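Local coordinates for type III chaperone protein ShcA (Pseudomonas syringae pv. tomato, PDB 4G6T), which probably acts as a type III secretion chaperone of the CesT family, binding an effector protein ahead of its export from the bacterium, at residues A[64-67]-A[68-72]; A[74-77]-A[78-81]. All coordinates share one frame; numbering follows the deposited sequence. Where two conformers were deposited one is given.

Interaction 1. Residues A[64-67]-A[68-72]; sequences KDIP and QQCLL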
ATOM      1  N   LYS A  64      10.253  -9.500  18.798  1.00 45.36           N
ATOM      2  CA  LYS A  64       9.423 -10.424  19.566  1.00 49.64           C
ATOM      3  C   LYS A  64       9.198 -10.011  21.035  1.00 44.28           C
ATOM      4  O   LYS A  64       8.159 -10.325  21.614  1.00 48.54           O
ATOM      5  CB  LYS A  64      10.103 -11.809  19.492  1.00 58.72           C
ATOM      6  CG  LYS A  64       9.453 -12.951  20.266  1.00 66.08           C
ATOM      7  CD  LYS A  64       8.028 -13.255  19.812  1.00 68.59           C
ATOM      8  CE  LYS A  64       7.454 -14.451  20.572  1.00 69.71           C
ATOM      9  NZ  LYS A  64       6.366 -15.124  19.812  1.00 67.77           N
ATOM     10  N   ASP A  65      10.136  -9.268  21.613  1.00 41.92           N
ATOM     11  CA  ASP A  65      10.085  -8.908  23.037  1.00 47.40           C
ATOM     12  C   ASP A  65       9.895  -7.400  23.280  1.00 46.24           C
ATOM     13  O   ASP A  65      10.132  -6.916  24.408  1.00 41.04           O
ATOM     14  CB  ASP A  65      11.391  -9.345  23.729  1.00 51.09           C
ATOM     15  CG  ASP A  65      11.623 -10.862  23.694  1.00 52.40           C
ATOM     16  OD1 ASP A  65      10.655 -11.651  23.842  1.00 53.96           O
ATOM     17  OD2 ASP A  65      12.803 -11.254  23.550  1.00 51.71           O
ATOM     18  N   ILE A  66       9.521  -6.637  22.239  1.00 40.29           N
ATOM     19  CA  ILE A  66       9.115  -5.249  22.452  1.00 41.18           C
ATOM     20  C   ILE A  66       7.880  -5.352  23.322  1.00 33.28           C
ATOM     21  O   ILE A  66       7.005  -6.127  23.014  1.00 36.47           O
ATOM     22  CB  ILE A  66       8.765  -4.505  21.149  1.00 42.81           C
ATOM     23  CG1 ILE A  66      10.019  -4.201  20.355  1.00 46.84           C
ATOM     24  CG2 ILE A  66       8.155  -3.150  21.463  1.00 45.72           C
ATOM     25  CD1 ILE A  66      10.716  -2.933  20.804  1.00 49.36           C
ATOM     26  N   PRO A  67       7.850  -4.605  24.433  1.00 36.09           N
ATOM     27  CA  PRO A  67       6.685  -4.691  25.314  1.00 37.02           C
ATOM     28  C   PRO A  67       5.441  -4.199  24.569  1.00 33.78           C
ATOM     29  O   PRO A  67       5.552  -3.223  23.820  1.00 34.94           O
ATOM     30  CB  PRO A  67       7.016  -3.725  26.452  1.00 38.37           C
ATOM     31  CG  PRO A  67       8.471  -3.491  26.391  1.00 40.53           C
ATOM     32  CD  PRO A  67       8.871  -3.695  24.953  1.00 38.11           C
ATOM     33  N   GLN A  68       4.317  -4.873  24.788  1.00 34.46           N
ATOM     34  CA  GLN A  68       3.034  -4.472  24.169  1.00 34.68           C
ATOM     35  C   GLN A  68       2.674  -3.044  24.572  1.00 31.99           C
ATOM     36  O   GLN A  68       2.105  -2.299  23.734  1.00 29.39           O
ATOM     37  CB  GLN A  68       1.899  -5.442  24.449  1.00 35.92           C
ATOM     38  CG  GLN A  68       1.913  -6.762  23.692  1.00 37.41           C
ATOM     39  CD  GLN A  68       1.046  -7.799  24.404  1.00 38.83           C
ATOM     40  OE1 GLN A  68       1.289  -8.118  25.558  1.00 50.47           O
ATOM     41  NE2 GLN A  68       0.044  -8.307  23.736  1.00 37.71           N
ATOM     42  N   GLN A  69       3.031  -2.607  25.780  1.00 32.75           N
ATOM     43  CA  GLN A  69       2.873  -1.179  26.154  1.00 35.75           C
ATOM     44  C   GLN A  69       3.550  -0.174  25.223  1.00 33.00           C
ATOM     45  O   GLN A  69       3.038   0.932  25.004  1.00 29.64           O
ATOM     46  CB  GLN A  69       3.352  -0.909  27.599  1.00 42.67           C
ATOM     47  CG  GLN A  69       2.659  -1.799  28.617  1.00 50.19           C
ATOM     48  CD  GLN A  69       2.775  -1.327  30.066  1.00 58.32           C
ATOM     49  OE1 GLN A  69       2.698  -0.125  30.359  1.00 62.33           O
ATOM     50  NE2 GLN A  69       2.919  -2.288  30.987  1.00 60.85           N
ATOM     51  N   CYS A  70       4.709  -0.544  24.664  0.60 28.07           N
ATOM     52  CA  CYS A  70       5.414   0.312  23.726  0.60 30.12           C
ATOM     53  C   CYS A  70       4.646   0.402  22.404  0.60 24.78           C
ATOM     54  O   CYS A  70       4.525   1.502  21.817  0.60 27.14           O
ATOM     55  CB  CYS A  70       6.804  -0.247  23.428  0.60 29.82           C
ATOM     56  SG  CYS A  70       7.848  -0.331  24.894  0.60 39.29           S
ATOM     57  N   LEU A  71       4.117  -0.726  21.964  1.00 26.18           N
ATOM     58  CA  LEU A  71       3.361  -0.752  20.704  1.00 24.05           C
ATOM     59  C   LEU A  71       2.084   0.078  20.897  1.00 24.14           C
ATOM     60  O   LEU A  71       1.714   0.889  20.023  1.00 22.84           O
ATOM     61  CB  LEU A  71       3.031  -2.154  20.283  1.00 25.71           C
ATOM     62  CG  LEU A  71       4.269  -2.991  19.825  1.00 27.32           C
ATOM     63  CD1 LEU A  71       3.863  -4.421  19.641  1.00 28.59           C
ATOM     64  CD2 LEU A  71       4.899  -2.397  18.572  1.00 31.95           C
ATOM     65  N   LEU A  72       1.453  -0.073  22.076  1.00 23.22           N
ATOM     66  CA  LEU A  72       0.228   0.742  22.349  1.00 23.28           C
ATOM     67  C   LEU A  72       0.514   2.233  22.432  1.00 23.00           C
ATOM     68  O   LEU A  72      -0.368   3.043  22.070  1.00 23.24           O
ATOM     69  CB  LEU A  72      -0.504   0.231  23.595  1.00 22.23           C
ATOM     70  CG  LEU A  72      -1.325  -1.014  23.373  1.00 23.37           C
ATOM     71  CD1 LEU A  72      -1.584  -1.849  24.646  1.00 27.78           C
ATOM     72  CD2 LEU A  72      -2.615  -0.733  22.621  1.00 24.63           C
TER
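The pyrrolidine ring of P67 has the sulfur of C70 to one side of its plane, displaced outward past the CD-CG edge and not over the ring centre. The evidence lies in the order of approach: C70 SG is 3.5 Å from P67 CD, slightly farther from P67 CG and farther again from P67 CB. Because C70 was deposited in two conformers, the sulfur contact describes one of them and is doubtful for the other. In the conformer described, SG stands anti to the carbonyl carbon (chi1 -62°), which swings it back along the helix toward the proline.

P67 occupies the N-cap position, and its carbonyl oxygen does the polar work. It accepts a hydrogen bond from C70 N at 2.9 Å, with an N-H...O angle of 135° and the donor 57° above the carbonyl plane. A second, weak bond reaches the same P67 O from L71 N at 3.4 Å. Two backbone N-H groups of the first turn thus share one acceptor, while the proline side chain offers no capping group of its own.

I66, the residue before the cap, lays CG2 against C70 CB at 3.8 Å and turns the same methyl to L71 CG at 4.2 Å. The pairing of I66 with L71, one residue before the N-cap and four after it, has the spacing of a hydrophobic staple, and L71 is buried. The contact forms where the loop leaving strand 53-59 becomes helix 68-74, on the surface about 21 Å from the centre of the chain.

Interaction 2. Residues A[74-77]-A[78-81]; sequences GALN and PLLN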
ATOM      1  N   GLY A  74       2.912   3.708  20.560  1.00 24.39           N
ATOM      2  CA  GLY A  74       2.971   3.893  19.114  1.00 23.28           C
ATOM      3  C   GLY A  74       1.633   4.057  18.436  1.00 22.48           C
ATOM      4  O   GLY A  74       1.560   4.867  17.485  1.00 21.53           O
ATOM      5  N   ALA A  75       0.624   3.306  18.907  1.00 19.97           N
ATOM      6  CA  ALA A  75      -0.712   3.324  18.333  1.00 19.81           C
ATOM      7  C   ALA A  75      -1.340   4.716  18.428  1.00 20.13           C
ATOM      8  O   ALA A  75      -2.308   4.961  17.693  1.00 21.42           O
ATOM      9  CB  ALA A  75      -1.615   2.282  18.912  1.00 20.38           C
ATOM     10  N   LEU A  76      -0.847   5.561  19.339  1.00 22.05           N
ATOM     11  CA  LEU A  76      -1.392   6.918  19.454  1.00 20.72           C
ATOM     12  C   LEU A  76      -0.802   7.872  18.476  1.00 20.79           C
ATOM     13  O   LEU A  76      -1.183   9.038  18.385  1.00 20.74           O
ATOM     14  CB  LEU A  76      -1.213   7.455  20.902  1.00 23.61           C
ATOM     15  CG  LEU A  76      -2.321   8.327  21.508  1.00 25.56           C
ATOM     16  CD1 LEU A  76      -3.713   7.730  21.450  1.00 26.57           C
ATOM     17  CD2 LEU A  76      -1.892   8.635  22.957  1.00 27.82           C
ATOM     18  N   ASN A  77       0.235   7.489  17.724  1.00 20.40           N
ATOM     19  CA  ASN A  77       0.868   8.409  16.832  1.00 18.55           C
ATOM     20  C   ASN A  77      -0.023   9.254  15.887  1.00 18.03           C
ATOM     21  O   ASN A  77       0.253  10.431  15.714  1.00 20.38           O
ATOM     22  CB  ASN A  77       1.940   7.628  15.999  1.00 19.60           C
ATOM     23  CG  ASN A  77       2.951   8.528  15.341  1.00 20.40           C
ATOM     24  OD1 ASN A  77       3.696   9.331  15.913  1.00 21.77           O
ATOM     25  ND2 ASN A  77       2.983   8.425  13.972  1.00 20.39           N
ATOM     26  N   PRO A  78      -1.047   8.647  15.301  1.00 19.07           N
ATOM     27  CA  PRO A  78      -1.964   9.465  14.458  1.00 17.35           C
ATOM     28  C   PRO A  78      -2.550  10.639  15.197  1.00 18.48           C
ATOM     29  O   PRO A  78      -2.734  11.672  14.606  1.00 19.43           O
ATOM     30  CB  PRO A  78      -2.975   8.473  14.004  1.00 17.55           C
ATOM     31  CG  PRO A  78      -2.247   7.112  14.060  1.00 17.92           C
ATOM     32  CD  PRO A  78      -1.408   7.243  15.290  1.00 18.37           C
ATOM     33  N   LEU A  79      -2.933  10.418  16.443  1.00 19.30           N
ATOM     34  CA  LEU A  79      -3.426  11.577  17.235  1.00 20.28           C
ATOM     35  C   LEU A  79      -2.382  12.619  17.411  1.00 21.30           C
ATOM     36  O   LEU A  79      -2.675  13.815  17.251  1.00 22.03           O
ATOM     37  CB  LEU A  79      -3.948  11.073  18.608  1.00 19.96           C
ATOM     38  CG  LEU A  79      -4.312  12.154  19.654  1.00 22.37           C
ATOM     39  CD1 LEU A  79      -5.455  12.960  19.063  1.00 24.25           C
ATOM     40  CD2 LEU A  79      -4.682  11.497  20.992  1.00 24.17           C
ATOM     41  N   LEU A  80      -1.158  12.249  17.745  1.00 21.38           N
ATOM     42  CA  LEU A  80      -0.111  13.167  18.110  1.00 23.83           C
ATOM     43  C   LEU A  80       0.353  14.043  16.970  1.00 24.10           C
ATOM     44  O   LEU A  80       0.617  15.209  17.146  1.00 27.16           O
ATOM     45  CB  LEU A  80       1.073  12.440  18.727  1.00 26.95           C
ATOM     46  CG  LEU A  80       0.727  11.459  19.876  1.00 29.37           C
ATOM     47  CD1 LEU A  80       2.002  10.947  20.514  1.00 32.15           C
ATOM     48  CD2 LEU A  80      -0.219  12.013  20.936  1.00 32.43           C
ATOM     49  N   ASN A  81       0.392  13.495  15.737  1.00 22.29           N
ATOM     50  CA  ASN A  81       0.958  14.261  14.632  1.00 22.57           C
ATOM     51  C   ASN A  81       0.417  13.917  13.217  1.00 20.72           C
ATOM     52  O   ASN A  81       1.066  14.293  12.217  1.00 22.26           O
ATOM     53  CB  ASN A  81       2.469  14.087  14.660  1.00 22.83           C
ATOM     54  CG  ASN A  81       2.843  12.631  14.666  1.00 23.85           C
ATOM     55  OD1 ASN A  81       2.406  11.892  13.809  1.00 24.06           O
ATOM     56  ND2 ASN A  81       3.459  12.174  15.705  1.00 23.96           N
TER
HETATM   57  O   HOH W   1       4.850  10.296  12.469  1.00 29.53           O
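N81 OD1, which takes two hydrogens, is linked to N77 through one of them: a water 3.2 Å from N81 OD1 donates to it and in turn accepts a hydrogen bond from N77 ND2 at 3.0 Å. The amide of N81 meets that of N77 directly as well: N81 ND2 donates to N77 OD1 at 2.9 Å. The N-H...O angle of 175° makes this bond almost straight. It runs nearly in the amide plane of N81 but comes in above the plane of the N77 carboxamide, in keeping with the 64° between the two planes. The second hydrogen on N81 OD1 comes from the backbone N of G83, and N77 ND2 also donates to P84 O. Each amide is thus bonded at both its O and its N end, which should fix its rotation.

The N81 torsion explains the reach: CG lies between its own backbone N and carbonyl carbon (chi1 54°), bringing the amide back over the preceding turn. Two i+4 backbone bonds accompany the amide pair: N81 N to N77 O at 3.1 Å and L80 N to L76 O at 3.3 Å. P78 has no N-H, but in the first turn of a helix an N-H would have no i-4 acceptor within the helix, so none is missed.

Among the leucine side chains the contact is apolar. L76 and L79 run side by side, L76 CD1 lying 3.9 Å from L79 CD2, and L76 CD2 touches L80 CD2 more loosely.

The approach is a type I turn from G74 to N77, closed by N77 N on G74 O. It joins helix 68-74 to helix 77-81, and the bonds to G83 and P84 extend the asparagine cluster into the segment leading to strand 85-88.

Followed from the N terminus, the chain leaves strand 53-59 through a loop, and interaction 1 (64-67 with 68-72) turns that loop into helix 68-74. Interaction 2 (74-77 with 78-81) then carries the chain round a turn into helix 77-81, from which it goes on to strand 85-88. The two are in series: the first closes before the second opens, so they neither nest nor cross. Their centres are 15 Å apart, on the same side of the chain's centre, and no contact joins them apart from the continuity of the chain. Together they shape the two-helix connection between strand 53-59 and strand 85-88 of the antiparallel sheet.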